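Local structure of putative thioesterase yhdA (Lactococcus lactis subsp. lactis, 3GEK) at residues G70-F75 and R105-E110; E110-I113 and T119-S122. The protein probably hydrolyses acyl-CoA thioesters, possibly 1,4-dihydroxy-2-naphthoyl-CoA, as a hot-dog-fold member of the PaaI thioesterase family. The protein carries 7 engineered substitutions. All coordinates share one frame; numbering follows the deposited sequence.

Contact 1 of 2, residues G70-F75 and R105-E110; sequences GQYFAF and RNHVWE. Engineered in segment 70-75: Gly70 (natural residue Ser), Phe75 (natural residue Leu).
Tyr72 reaches His107 with the far end of its ring, and this pair alone makes the contact. Start at CB, which points toward 105-110: chi1 of 48° sets CG between the backbone N and the carbonyl carbon, and from there the ring runs out toward the histidine. Along the ring, Tyr72 CE1 comes within 3.8 Å of His107 CE1. One atom further, Tyr72 CZ stands 3.8 Å from the same His107 CE1. At the tip, Tyr72 OH closes to 3.1 Å from His107 CE1, lying near the imidazole plane at its edge. The two ring planes are turned 81° apart, with centroids separated by 5.5 Å, yet the approach is oblique. In this hot-dog fold, strand 120-131 runs between strands 73-83 and 106-115 in the sheet, so no backbone pairing joins the two segments, and Leu130 of that middle strand touches both side chains. Tyr72 also packs on Ile67 of helix 49-68. The imidazole is gripped at both nitrogens: His107 ND1 is hydrogen-bonded to Ser64 OG on the same helix, and His107 NE2 to Asn102 OD1, which probably fixes the rotation of the ring, with CE1 toward the tyrosine hydroxyl.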
# COMPACT_ATOMS: atom_id res chain seq x y z
N GLY A 70 -24.99 8.26 -11.86
CA GLY A 70 -25.01 9.22 -12.97
C GLY A 70 -24.12 10.44 -12.77
O GLY A 70 -23.62 11.01 -13.75
N GLN A 71 -23.93 10.85 -11.51
CA GLN A 71 -23.09 12.01 -11.18
C GLN A 71 -21.66 11.79 -11.67
O GLN A 71 -21.06 12.68 -12.28
CB GLN A 71 -23.10 12.28 -9.67
CG GLN A 71 -24.41 12.85 -9.14
CD GLN A 71 -24.38 13.11 -7.63
OE1 GLN A 71 -23.86 12.30 -6.85
NE2 GLN A 71 -24.96 14.23 -7.22
N TYR A 72 -21.14 10.60 -11.41
CA TYR A 72 -19.78 10.23 -11.79
C TYR A 72 -19.64 8.73 -12.05
O TYR A 72 -20.51 7.94 -11.69
CB TYR A 72 -18.77 10.68 -10.72
CG TYR A 72 -19.16 10.32 -9.30
CD1 TYR A 72 -18.96 9.03 -8.80
CD2 TYR A 72 -19.71 11.28 -8.44
CE1 TYR A 72 -19.31 8.71 -7.49
CE2 TYR A 72 -20.06 10.96 -7.14
CZ TYR A 72 -19.85 9.68 -6.67
OH TYR A 72 -20.20 9.36 -5.37
N PHE A 73 -18.54 8.35 -12.70
CA PHE A 73 -18.13 6.95 -12.82
C PHE A 73 -16.78 6.73 -12.13
O PHE A 73 -15.90 7.59 -12.18
CB PHE A 73 -18.08 6.50 -14.28
CG PHE A 73 -19.41 6.06 -14.82
CD1 PHE A 73 -19.75 4.71 -14.84
CD2 PHE A 73 -20.33 6.99 -15.31
CE1 PHE A 73 -20.99 4.28 -15.35
CE2 PHE A 73 -21.57 6.58 -15.81
CZ PHE A 73 -21.90 5.22 -15.83
N ALA A 74 -16.64 5.57 -11.50
CA ALA A 74 -15.48 5.27 -10.68
C ALA A 74 -14.48 4.38 -11.40
O ALA A 74 -14.85 3.40 -12.05
CB ALA A 74 -15.92 4.63 -9.38
N PHE A 75 -13.20 4.73 -11.26
CA PHE A 75 -12.11 4.01 -11.90
C PHE A 75 -11.05 3.69 -10.85
O PHE A 75 -10.62 4.57 -10.11
CB PHE A 75 -11.52 4.88 -13.02
CG PHE A 75 -10.45 4.20 -13.84
CD1 PHE A 75 -10.79 3.45 -14.97
CD2 PHE A 75 -9.10 4.35 -13.51
CE1 PHE A 75 -9.79 2.83 -15.74
CE2 PHE A 75 -8.10 3.73 -14.28
CZ PHE A 75 -8.45 2.98 -15.39
N ARG A 105 -13.18 13.92 -5.58
CA ARG A 105 -12.47 13.28 -6.70
C ARG A 105 -12.09 11.81 -6.44
O ARG A 105 -11.80 11.06 -7.38
CB ARG A 105 -11.21 14.08 -7.03
CG ARG A 105 -10.30 14.36 -5.83
CD ARG A 105 -9.55 15.67 -5.99
NE ARG A 105 -9.22 16.26 -4.69
CZ ARG A 105 -9.98 17.14 -4.05
NH1 ARG A 105 -11.13 17.56 -4.57
NH2 ARG A 105 -9.59 17.61 -2.87
N ASN A 106 -12.05 11.42 -5.16
CA ASN A 106 -11.67 10.06 -4.76
C ASN A 106 -12.62 9.41 -3.76
O ASN A 106 -13.12 10.08 -2.85
CB ASN A 106 -10.26 10.05 -4.16
CG ASN A 106 -9.17 10.29 -5.19
OD1 ASN A 106 -8.10 10.81 -4.86
ND2 ASN A 106 -9.42 9.89 -6.44
N HIS A 107 -12.88 8.12 -3.92
CA HIS A 107 -13.47 7.30 -2.86
C HIS A 107 -12.39 6.38 -2.30
O HIS A 107 -11.64 5.78 -3.06
CB HIS A 107 -14.64 6.45 -3.37
CG HIS A 107 -15.93 7.19 -3.50
ND1 HIS A 107 -17.01 6.69 -4.19
CD2 HIS A 107 -16.32 8.41 -3.05
CE1 HIS A 107 -18.01 7.55 -4.15
NE2 HIS A 107 -17.61 8.61 -3.47
N VAL A 108 -12.32 6.29 -0.98
CA VAL A 108 -11.39 5.35 -0.34
C VAL A 108 -12.18 4.31 0.43
O VAL A 108 -12.87 4.64 1.41
CB VAL A 108 -10.38 6.06 0.60
CG1 VAL A 108 -9.35 5.07 1.12
CG2 VAL A 108 -9.69 7.22 -0.12
N TRP A 109 -12.10 3.06 -0.02
CA TRP A 109 -12.84 1.95 0.59
C TRP A 109 -11.93 1.07 1.43
O TRP A 109 -10.82 0.72 1.01
CB TRP A 109 -13.49 1.07 -0.47
CG TRP A 109 -14.66 1.68 -1.15
CD1 TRP A 109 -14.66 2.34 -2.34
CD2 TRP A 109 -16.02 1.69 -0.69
NE1 TRP A 109 -15.94 2.76 -2.65
CE2 TRP A 109 -16.79 2.37 -1.65
CE3 TRP A 109 -16.66 1.17 0.45
CZ2 TRP A 109 -18.17 2.57 -1.51
CZ3 TRP A 109 -18.03 1.37 0.59
CH2 TRP A 109 -18.77 2.06 -0.39
N GLU A 110 -12.40 0.71 2.62
CA GLU A 110 -11.76 -0.30 3.44
C GLU A 110 -12.55 -1.59 3.29
O GLU A 110 -13.74 -1.65 3.65
CB GLU A 110 -11.74 0.16 4.90
CG GLU A 110 -11.25 -0.87 5.91
CD GLU A 110 -11.62 -0.46 7.32
OE1 GLU A 110 -10.97 0.45 7.88
OE2 GLU A 110 -12.58 -1.06 7.88

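Contact 2 of 2, residues E110-I113 and T119-S122; sequences EIKI and TLIS
The carbonyl of Ile113 is the flat group met by Ile121, Ser122 and Leu120. Ile121 N donates to Ile113 O in the carbonyl plane, at 2.7 Å. Ser122 N donates to the same oxygen at 3.1 Å, tilted 24° from that plane, while Leu120 CD1 lies over the other face, 3.7 Å from Ile113 O. In return, Ile113 N gives a 2.8 Å bond to Ser122 O, with the donor nearly in line with the C=O. Two residues thus face one across an antiparallel hydrogen-bonded pair: a classic beta bulge, with Ile121 folded to psi -50°. Beside it, Leu120 CD1 rests against the Lys112 side chain, 3.7 Å from Lys112 CB. The lysine bends at its last torsion (chi4 65°), bringing NZ above the Glu110 carboxylate plane in a salt bridge, Lys112 NZ to Glu110 OE2 2.8 Å. An alanine in place of Lys112 would probably leave Glu110 OE2 without its charged mate and Leu120 CD1 with less aliphatic chain to pack on. Glu110 OE1 turns to Lys112 and Gln123 of the second subunit. Ser122 OG is hydrogen-bonded to His83 ND1, and Ile113 touches Val93 of strand 92-102 and Ser52 of helix 49-68.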
# COMPACT_ATOMS: atom_id res chain seq x y z
N GLU A 110 -12.40 0.71 2.62
CA GLU A 110 -11.76 -0.30 3.44
C GLU A 110 -12.55 -1.59 3.29
O GLU A 110 -13.74 -1.65 3.65
CB GLU A 110 -11.74 0.16 4.90
CG GLU A 110 -11.25 -0.87 5.91
CD GLU A 110 -11.62 -0.46 7.32
OE1 GLU A 110 -10.97 0.45 7.88
OE2 GLU A 110 -12.58 -1.06 7.88
N ILE A 111 -11.90 -2.62 2.75
CA ILE A 111 -12.58 -3.85 2.37
C ILE A 111 -11.99 -5.08 3.08
O ILE A 111 -10.79 -5.35 3.00
CB ILE A 111 -12.56 -4.05 0.83
CG1 ILE A 111 -13.30 -2.91 0.14
CG2 ILE A 111 -13.16 -5.41 0.43
CD1 ILE A 111 -12.91 -2.67 -1.31
N LYS A 112 -12.85 -5.81 3.77
CA LYS A 112 -12.44 -7.04 4.43
C LYS A 112 -12.97 -8.25 3.67
O LYS A 112 -14.17 -8.37 3.41
CB LYS A 112 -12.91 -7.05 5.89
CG LYS A 112 -12.25 -5.96 6.74
CD LYS A 112 -12.53 -6.16 8.22
CE LYS A 112 -12.19 -4.91 9.03
NZ LYS A 112 -13.06 -3.74 8.67
N ILE A 113 -12.06 -9.14 3.29
CA ILE A 113 -12.44 -10.40 2.67
C ILE A 113 -12.35 -11.50 3.71
O ILE A 113 -11.31 -11.72 4.33
CB ILE A 113 -11.61 -10.71 1.41
CG1 ILE A 113 -11.90 -9.63 0.34
CG2 ILE A 113 -11.90 -12.12 0.87
CD1 ILE A 113 -10.90 -9.55 -0.73
N THR A 119 -13.68 -15.61 9.42
CA THR A 119 -12.22 -15.48 9.54
C THR A 119 -11.69 -14.53 8.45
O THR A 119 -12.00 -14.70 7.27
CB THR A 119 -11.52 -16.85 9.44
OG1 THR A 119 -12.10 -17.76 10.39
CG2 THR A 119 -10.02 -16.72 9.73
N LEU A 120 -10.90 -13.54 8.86
CA LEU A 120 -10.32 -12.57 7.93
C LEU A 120 -9.28 -13.23 7.03
O LEU A 120 -8.28 -13.77 7.51
CB LEU A 120 -9.73 -11.37 8.67
CG LEU A 120 -9.32 -10.12 7.87
CD1 LEU A 120 -10.51 -9.50 7.15
CD2 LEU A 120 -8.68 -9.08 8.79
N ILE A 121 -9.53 -13.20 5.72
CA ILE A 121 -8.67 -13.82 4.74
C ILE A 121 -7.72 -12.77 4.16
O ILE A 121 -6.51 -12.98 4.12
CB ILE A 121 -9.50 -14.53 3.63
CG1 ILE A 121 -10.37 -15.66 4.22
CG2 ILE A 121 -8.62 -15.05 2.50
CD1 ILE A 121 -9.61 -16.74 4.99
N SER A 122 -8.28 -11.65 3.73
CA SER A 122 -7.51 -10.54 3.16
C SER A 122 -8.11 -9.20 3.56
O SER A 122 -9.32 -9.02 3.56
CB SER A 122 -7.45 -10.65 1.64
OG SER A 122 -6.90 -11.90 1.24

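Strand 106-115 serves both contacts, and Glu110 is where their segments overlap, but the centres are about 21 Å apart, on opposite sides of the chain's centre. Each is partly buried; contact 2 lies nearer that centre and covers about three times the area. Its segments belong to neighbouring strands of a beta hairpin, so backbone bonds dominate. Contact 1 reaches across the strand between its segments, so side chains must do the work, and its histidine is held from helix 49-68 and strand 92-102. The second subunit reaches segment 105-110 at Val108 and Glu110, away from the tyrosine–histidine pair; Glu110 pairs with Lys112 of that subunit as well as with its own Lys112.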